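Local coordinates for venom allergen-like (VAL) 4 protein (Schistosoma mansoni, PDB 4P27), which belongs to the SCP/TAPS (CAP) family of secreted proteins, lacks the prototypical CAP motifs and binds lipid, at residues L39-K43 with L44-K48; N106-C109 with K110-K113. One frame throughout, in Å; residues are numbered along the deposited sequence.

Contact 1: residues L39-K43 with L44-K48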
loop_
_atom_site.group_PDB
_atom_site.type_symbol
_atom_site.label_atom_id
_atom_site.label_comp_id
_atom_site.label_asym_id
_atom_site.label_seq_id
_atom_site.Cartn_x
_atom_site.Cartn_y
_atom_site.Cartn_z
ATOM N N LEU A 39 3.465 -10.434 3.072
ATOM C CA LEU A 39 4.363 -9.425 2.531
ATOM C C LEU A 39 5.748 -9.669 3.059
ATOM O O LEU A 39 5.863 -9.853 4.207
ATOM C CB LEU A 39 3.928 -8.051 3.056
ATOM C CG LEU A 39 2.694 -7.466 2.448
ATOM C CD1 LEU A 39 2.454 -6.034 3.004
ATOM C CD2 LEU A 39 2.795 -7.472 0.905
ATOM N N LYS A 40 6.788 -9.562 2.254
ATOM C CA LYS A 40 8.152 -9.535 2.759
ATOM C C LYS A 40 8.803 -8.218 2.392
ATOM O O LYS A 40 8.622 -7.725 1.295
ATOM C CB LYS A 40 8.967 -10.645 2.094
ATOM C CG LYS A 40 8.557 -12.001 2.629
ATOM C CD LYS A 40 8.897 -13.132 1.661
ATOM C CE LYS A 40 9.882 -12.718 0.572
ATOM N NZ LYS A 40 9.107 -12.702 -0.699
ATOM N N TRP A 41 9.552 -7.652 3.316
ATOM C CA TRP A 41 10.224 -6.397 3.071
ATOM C C TRP A 41 11.293 -6.588 2.055
ATOM O O TRP A 41 11.891 -7.608 2.046
ATOM C CB TRP A 41 10.894 -5.945 4.366
ATOM C CG TRP A 41 11.460 -4.570 4.242
ATOM C CD1 TRP A 41 12.752 -4.233 3.939
ATOM C CD2 TRP A 41 10.737 -3.344 4.382
ATOM N NE1 TRP A 41 12.888 -2.836 3.924
ATOM C CE2 TRP A 41 11.665 -2.280 4.210
ATOM C CE3 TRP A 41 9.404 -3.037 4.688
ATOM C CZ2 TRP A 41 11.288 -0.914 4.290
ATOM C CZ3 TRP A 41 9.031 -1.628 4.799
ATOM C CH2 TRP A 41 9.978 -0.630 4.611
ATOM N N ASN A 42 11.587 -5.609 1.218
ATOM C CA ASN A 42 12.558 -5.805 0.160
ATOM C C ASN A 42 13.402 -4.567 0.063
ATOM O O ASN A 42 12.884 -3.435 -0.023
ATOM C CB ASN A 42 11.917 -6.010 -1.172
ATOM C CG ASN A 42 12.946 -6.134 -2.288
ATOM O OD1 ASN A 42 13.409 -5.176 -2.905
ATOM N ND2 ASN A 42 13.252 -7.365 -2.608
ATOM N N LYS A 43 14.712 -4.741 0.142
ATOM C CA LYS A 43 15.650 -3.622 0.449
ATOM C C LYS A 43 15.752 -2.757 -0.776
ATOM O O LYS A 43 15.873 -1.542 -0.683
ATOM C CB LYS A 43 17.053 -4.194 0.739
ATOM C CG LYS A 43 17.869 -3.490 1.797
ATOM C CD LYS A 43 18.146 -4.430 2.968
ATOM C CE LYS A 43 19.622 -4.787 3.053
ATOM N NZ LYS A 43 19.855 -5.934 3.987
ATOM N N LEU A 44 15.736 -3.402 -1.950
ATOM C CA LEU A 44 15.802 -2.696 -3.219
ATOM C C LEU A 44 14.542 -1.786 -3.473
ATOM O O LEU A 44 14.671 -0.623 -3.969
ATOM C CB LEU A 44 15.981 -3.690 -4.385
ATOM C CG LEU A 44 16.929 -3.326 -5.529
ATOM C CD1 LEU A 44 16.674 -4.227 -6.749
ATOM C CD2 LEU A 44 16.982 -1.813 -5.871
ATOM N N LEU A 45 13.358 -2.316 -3.181
ATOM C CA LEU A 45 12.139 -1.511 -3.281
ATOM C C LEU A 45 12.289 -0.290 -2.296
ATOM O O LEU A 45 11.920 0.847 -2.672
ATOM C CB LEU A 45 10.939 -2.343 -2.951
ATOM C CG LEU A 45 10.415 -3.464 -3.846
ATOM C CD1 LEU A 45 9.115 -3.979 -3.232
ATOM C CD2 LEU A 45 10.171 -2.953 -5.291
ATOM N N ALA A 46 12.796 -0.542 -1.080
ATOM C CA ALA A 46 12.866 0.458 -0.002
ATOM C C ALA A 46 13.867 1.586 -0.349
ATOM O O ALA A 46 13.564 2.768 -0.233
ATOM C CB ALA A 46 13.222 -0.171 1.324
ATOM N N ASN A 47 15.004 1.208 -0.907
ATOM C CA ASN A 47 15.969 2.184 -1.340
ATOM C C ASN A 47 15.486 2.989 -2.486
ATOM O O ASN A 47 15.778 4.219 -2.552
ATOM C CB ASN A 47 17.284 1.502 -1.724
ATOM C CG ASN A 47 17.940 0.879 -0.533
ATOM O OD1 ASN A 47 17.551 1.139 0.619
ATOM N ND2 ASN A 47 18.919 0.009 -0.782
ATOM N N LYS A 48 14.787 2.349 -3.433
ATOM C CA LYS A 48 14.321 3.136 -4.577
ATOM C C LYS A 48 13.267 4.113 -4.088
ATOM O O LYS A 48 13.234 5.290 -4.533
ATOM C CB LYS A 48 13.862 2.290 -5.729
ATOM C CG LYS A 48 15.114 1.698 -6.444
ATOM C CD LYS A 48 15.691 2.573 -7.561
ATOM C CE LYS A 48 14.565 3.050 -8.468
ATOM N NZ LYS A 48 15.077 3.903 -9.551
#
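Between Asn-42 and Ala-46 the chain passes from the short strand 40-41 into helix 43-54, and the first two backbone bonds of the helix mark the change: Ala-46 N donates to Asn-42 O at 3.1 Å, and Asn-47 N to Lys-43 O at 2.9 Å. Asn-42 also closes the helix end with its side chain. Its CG stands anti to the backbone N (chi1 177°), which sets CG beside its own carbonyl carbon and OD1 near the N-H groups of the first turn. There OD1 accepts from Leu-45 N at 2.9 Å; the bond is nearly straight (161° at the hydrogen), and the donor lies in the amide's carbonyl plane, on a lone pair. Asn-42 OD1 is also 3.1 Å from Leu-44 N. The apolar part of the same side chain packs on the helix, with Asn-42 CB 4.0 Å from both CG and CD1 of Leu-45. Trp-41 makes a separate contact one residue earlier: the NE1, CE2 and CZ2 border of its indole, spanning both rings, approaches the Ala-46 methyl obliquely, with Trp-41 CZ2 3.6 Å from Ala-46 CB. Farther out, the Asn-47 amide carbon CG sits 3.2 Å from Lys-43 O, beside the backbone bond between these residues. Strand 122-130 pairs with strand 40-41 and meets Trp-41 through Ile-123 and Cys-125, while Phe-71 touches both Asn-42 and Leu-45. A side-chain acceptor just before a helix, bonded to the backbone N three residues on, is the classical asparagine N-cap, used here where an edge strand of the CAP-domain sheet turns directly into a helix.

Contact 2: residues N106-C109 with K110-K113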
loop_
_atom_site.group_PDB
_atom_site.type_symbol
_atom_site.label_atom_id
_atom_site.label_comp_id
_atom_site.label_asym_id
_atom_site.label_seq_id
_atom_site.Cartn_x
_atom_site.Cartn_y
_atom_site.Cartn_z
ATOM N N ASN A 106 -15.909 5.350 -5.506
ATOM C CA ASN A 106 -16.272 6.709 -5.281
ATOM C C ASN A 106 -15.180 7.649 -4.707
ATOM O O ASN A 106 -15.077 7.802 -3.501
ATOM C CB ASN A 106 -17.491 6.699 -4.349
ATOM C CG ASN A 106 -18.171 8.041 -4.285
ATOM O OD1 ASN A 106 -18.461 8.649 -5.310
ATOM N ND2 ASN A 106 -18.390 8.536 -3.082
ATOM N N GLY A 107 -14.421 8.331 -5.573
ATOM C CA GLY A 107 -13.227 9.072 -5.128
ATOM C C GLY A 107 -11.963 8.242 -5.358
ATOM O O GLY A 107 -11.769 7.670 -6.409
ATOM N N ASP A 108 -11.118 8.160 -4.356
ATOM C CA ASP A 108 -9.840 7.464 -4.513
ATOM C C ASP A 108 -9.798 6.247 -3.616
ATOM O O ASP A 108 -10.016 6.361 -2.426
ATOM C CB ASP A 108 -8.662 8.387 -4.185
ATOM C CG ASP A 108 -7.283 7.801 -4.676
ATOM O OD1 ASP A 108 -7.200 6.895 -5.551
ATOM O OD2 ASP A 108 -6.256 8.268 -4.181
ATOM N N CYS A 109 -9.529 5.109 -4.252
ATOM C CA CYS A 109 -9.376 3.768 -3.719
ATOM C C CYS A 109 -8.007 3.172 -4.003
ATOM O O CYS A 109 -7.771 2.077 -3.550
ATOM C CB CYS A 109 -10.432 2.830 -4.395
ATOM S SG CYS A 109 -12.055 3.461 -3.919
ATOM N N LYS A 110 -7.138 3.838 -4.765
ATOM C CA LYS A 110 -5.913 3.162 -5.243
ATOM C C LYS A 110 -4.998 2.756 -4.084
ATOM O O LYS A 110 -4.375 1.740 -4.164
ATOM C CB LYS A 110 -4.982 4.023 -6.075
ATOM C CG LYS A 110 -5.429 4.738 -7.313
ATOM C CD LYS A 110 -4.288 5.769 -7.582
ATOM C CE LYS A 110 -4.528 6.630 -8.822
ATOM N NZ LYS A 110 -5.796 6.186 -9.483
ATOM N N ASN A 111 -4.850 3.595 -3.062
ATOM C CA ASN A 111 -3.913 3.247 -1.984
ATOM C C ASN A 111 -4.446 2.045 -1.201
ATOM O O ASN A 111 -3.730 1.127 -0.947
ATOM C CB ASN A 111 -3.766 4.480 -1.056
ATOM C CG ASN A 111 -3.158 5.657 -1.801
ATOM O OD1 ASN A 111 -2.145 5.494 -2.451
ATOM N ND2 ASN A 111 -3.838 6.808 -1.806
ATOM N N TYR A 112 -5.718 2.083 -0.770
ATOM C CA TYR A 112 -6.345 0.930 -0.110
ATOM C C TYR A 112 -6.252 -0.375 -0.919
ATOM O O TYR A 112 -5.803 -1.444 -0.418
ATOM C CB TYR A 112 -7.828 1.271 0.239
ATOM C CG TYR A 112 -8.550 0.012 0.674
ATOM C CD1 TYR A 112 -8.261 -0.583 1.886
ATOM C CD2 TYR A 112 -9.436 -0.647 -0.206
ATOM C CE1 TYR A 112 -8.893 -1.782 2.261
ATOM C CE2 TYR A 112 -10.086 -1.826 0.167
ATOM C CZ TYR A 112 -9.771 -2.391 1.392
ATOM O OH TYR A 112 -10.335 -3.552 1.796
ATOM N N LYS A 113 -6.628 -0.333 -2.221
ATOM C CA LYS A 113 -6.575 -1.528 -3.027
ATOM C C LYS A 113 -5.174 -2.147 -3.145
ATOM O O LYS A 113 -5.033 -3.361 -3.100
ATOM C CB LYS A 113 -7.156 -1.323 -4.474
ATOM C CG LYS A 113 -8.661 -1.028 -4.534
ATOM C CD LYS A 113 -9.099 -0.787 -6.003
ATOM C CE LYS A 113 -9.176 -2.104 -6.772
ATOM N NZ LYS A 113 -9.760 -1.845 -8.161
#
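Asp-108 reaches forward to the start of helix 110-115, where Lys-110 N donates to Asp-108 OD1 at 3.2 Å. An aspartate oxygen accepting from the backbone N two residues on makes an Asx turn, here capping the start of a helix. From CB the side chain extends to CG anti to the backbone N (chi1 -166°), and this torsion sets the carboxylate beside the turn. Asp-108 CG lies 4.0 Å from Lys-110 N. The bond to OD1 is straight at the hydrogen (167°), but the donor stands above the carboxylate, 58° out of its plane. Asp-108 OD1 also rests against the aliphatic stem of Lys-110, 3.3 Å from Lys-110 CG, the two side chains crossing at about a right angle. Asp-108 OD2 approaches Asn-111 ND2 to 3.7 Å, the carboxylate and amide planes steeply inclined; that amide nitrogen has its hydrogen bond with Glu-94. Next along the chain, Cys-109 O accepts from Lys-113 N at 3.0 Å, and its SG is joined to Cys-105 in a disulfide that ties the turn to strand 104-105. Lys-110 NZ, 4.2 Å from Asp-108 OD1, is too far for a salt bridge, yet its charge, with the helix N-terminus, would probably stabilise an ionised Asp-108 against the nearby carboxylate of Glu-94.

How the contacts relate
Both contacts start a helix with a side-chain oxygen capping a backbone N-H, yet they share no element and lie on opposite sides of the chain's centre, their centres 23 Å apart. Each is partly buried. Contact 1 belongs to the four-strand sheet and its flanking helix, uses a neutral amide, and adds apolar packing from an indole and leucine. Contact 2 follows the small two-strand sheet, uses a carboxylate among charged neighbours, and is braced covalently by a disulfide. The cap geometry differs too: an in-plane bond three residues ahead at 39-48, against an out-of-plane one two residues ahead at 106-113.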